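Local coordinates for hypothetical protein XAC2396 (Xanthomonas axonopodis pv. citri, PDB 2G3W) that is of unknown function but folds as a compact protein around a variation of the PD-(D/E)XK nuclease motif, at residues 10-15 and 152-157. Numbering follows the deposited sequence. Where two conformers were deposited one is given.
Sequences AELQIS and FDVIIQ
Phe152 N gives its hydrogen to Glu11 O in a nearly straight bond of 2.8 Å. This bond is one of five between the parallel segments 10-15 and 152-157, parts of strands 6-16 and 149-157, neighbours in the mixed beta-sheet of the YaeQ fold. Gln13 and Ser15 each use both backbone polar atoms. Gln13 N donates to Phe152 O, and Gln13 O accepts from Val154 N at 3.0 Å, with the donor tilted 35° from the carbonyl plane. Ser15 repeats the pairing: its N donates to Val154 O and its O accepts from Ile156 N. Leu12, Ile14, Phe152 and Val154 share the buried face, which helix 37-49 covers through Met41, Leu44 and Ala48. The CD2 branch of Leu12 reaches across to Phe152 CB at 3.8 Å and Val154 CG2 at 4.1 Å. Gln13, Asp153, Ser15 and Ile155 occupy the other face, where Gln13 is exposed. The Gln13 amide turns away from Asp153, and its OE1 accepts a hydrogen bond from Asn24 ND2 on strand 21-31, the next strand of the sheet. Asp153 meets the Gln13 side chain nearer the backbone, with OD1 3.6 Å from Gln13 CB.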
loop_
_atom_site.group_PDB
_atom_site.type_symbol
_atom_site.label_atom_id
_atom_site.label_comp_id
_atom_site.label_asym_id
_atom_site.label_seq_id
_atom_site.Cartn_x
_atom_site.Cartn_y
_atom_site.Cartn_z
ATOM N N ALA A 10 -24.415 13.722 10.367
ATOM C CA ALA A 10 -23.064 14.055 9.944
ATOM C C ALA A 10 -23.095 14.680 8.571
ATOM O O ALA A 10 -23.661 14.115 7.648
ATOM C CB ALA A 10 -22.197 12.823 9.946
ATOM N N GLU A 11 -22.508 15.864 8.447
ATOM C CA GLU A 11 -22.334 16.492 7.144
ATOM C C GLU A 11 -20.855 16.393 6.780
ATOM O O GLU A 11 -19.981 16.815 7.558
ATOM C CB GLU A 11 -22.792 17.941 7.165
ATOM C CG GLU A 11 -24.154 18.173 7.843
ATOM C CD GLU A 11 -25.361 17.676 7.024
ATOM O OE1 GLU A 11 -25.368 17.833 5.776
ATOM O OE2 GLU A 11 -26.318 17.145 7.643
ATOM N N LEU A 12 -20.578 15.813 5.616
ATOM C CA LEU A 12 -19.200 15.660 5.156
ATOM C C LEU A 12 -18.948 16.448 3.878
ATOM O O LEU A 12 -19.613 16.230 2.858
ATOM C CB LEU A 12 -18.863 14.177 4.926
ATOM C CG LEU A 12 -19.078 13.158 6.056
ATOM C CD1 LEU A 12 -18.781 11.745 5.585
ATOM C CD2 LEU A 12 -18.225 13.517 7.264
ATOM N N GLN A 13 -18.012 17.389 3.953
ATOM C CA GLN A 13 -17.492 18.046 2.776
ATOM C C GLN A 13 -16.133 17.434 2.462
ATOM O O GLN A 13 -15.146 17.693 3.154
ATOM C CB GLN A 13 -17.392 19.556 2.973
ATOM C CG GLN A 13 -17.186 20.322 1.662
ATOM C CD GLN A 13 -18.353 20.187 0.690
ATOM O OE1 GLN A 13 -19.404 20.799 0.872
ATOM N NE2 GLN A 13 -18.155 19.407 -0.361
ATOM N N ILE A 14 -16.118 16.611 1.418
ATOM C CA ILE A 14 -14.985 15.738 1.079
ATOM C C ILE A 14 -14.177 16.323 -0.084
ATOM O O ILE A 14 -14.730 16.767 -1.087
ATOM C CB ILE A 14 -15.462 14.308 0.755
ATOM C CG1 ILE A 14 -16.304 13.761 1.913
ATOM C CG2 ILE A 14 -14.257 13.362 0.434
ATOM C CD1 ILE A 14 -16.687 12.305 1.759
ATOM N N SER A 15 -12.862 16.357 0.105
ATOM C CA SER A 15 -11.917 16.781 -0.912
ATOM C C SER A 15 -10.870 15.693 -1.023
ATOM O O SER A 15 -9.876 15.681 -0.286
ATOM C CB SER A 15 -11.268 18.098 -0.520
ATOM O OG SER A 15 -12.225 19.128 -0.526
ATOM N N PHE A 152 -17.915 17.886 9.134
ATOM C CA PHE A 152 -16.501 17.630 8.862
ATOM C C PHE A 152 -16.077 17.998 7.445
ATOM O O PHE A 152 -16.786 17.706 6.467
ATOM C CB PHE A 152 -16.139 16.155 9.110
ATOM C CG PHE A 152 -15.991 15.804 10.560
ATOM C CD1 PHE A 152 -14.777 16.006 11.227
ATOM C CD2 PHE A 152 -17.062 15.269 11.265
ATOM C CE1 PHE A 152 -14.651 15.689 12.576
ATOM C CE2 PHE A 152 -16.947 14.965 12.611
ATOM C CZ PHE A 152 -15.739 15.167 13.267
ATOM N N ASP A 153 -14.915 18.654 7.351
ATOM C CA ASP A 153 -14.111 18.622 6.143
ATOM C C ASP A 153 -13.250 17.407 6.250
ATOM O O ASP A 153 -12.604 17.191 7.284
ATOM C CB ASP A 153 -13.216 19.855 6.055
ATOM C CG ASP A 153 -14.006 21.125 5.862
ATOM O OD1 ASP A 153 -14.916 21.147 5.007
ATOM O OD2 ASP A 153 -13.723 22.104 6.570
ATOM N N VAL A 154 -13.304 16.585 5.207
ATOM C CA VAL A 154 -12.446 15.429 5.075
ATOM C C VAL A 154 -11.539 15.711 3.895
ATOM O O VAL A 154 -11.996 15.787 2.738
ATOM C CB VAL A 154 -13.247 14.133 4.831
ATOM C CG1 VAL A 154 -12.349 12.904 5.067
ATOM C CG2 VAL A 154 -14.484 14.078 5.735
ATOM N N ILE A 155 -10.265 15.920 4.200
ATOM C CA ILE A 155 -9.283 16.253 3.191
ATOM C C ILE A 155 -8.412 14.990 2.985
ATOM O O ILE A 155 -7.744 14.534 3.927
ATOM C CB ILE A 155 -8.441 17.471 3.620
ATOM C CG1 ILE A 155 -9.242 18.767 3.440
ATOM C CG2 ILE A 155 -7.174 17.582 2.784
ATOM C CD1 ILE A 155 -8.875 19.840 4.408
ATOM N N ILE A 156 -8.453 14.425 1.779
ATOM C CA ILE A 156 -7.647 13.233 1.448
ATOM C C ILE A 156 -6.644 13.578 0.353
ATOM O O ILE A 156 -7.016 14.158 -0.676
ATOM C CB ILE A 156 -8.530 12.029 1.066
ATOM C CG1 ILE A 156 -9.607 11.810 2.148
ATOM C CG2 ILE A 156 -7.669 10.773 0.865
ATOM C CD1 ILE A 156 -10.648 10.716 1.813
ATOM N N GLN A 157 -5.373 13.277 0.621
ATOM C CA GLN A 157 -4.255 13.655 -0.247
ATOM C C GLN A 157 -3.029 12.768 0.030
ATOM O O GLN A 157 -2.587 12.669 1.173
ATOM C CB GLN A 157 -3.913 15.144 -0.042
ATOM C CG GLN A 157 -3.150 15.517 1.260
ATOM C CD GLN A 157 -3.946 15.345 2.562
ATOM O OE1 GLN A 157 -5.161 15.150 2.559
ATOM N NE2 GLN A 157 -3.246 15.436 3.685
#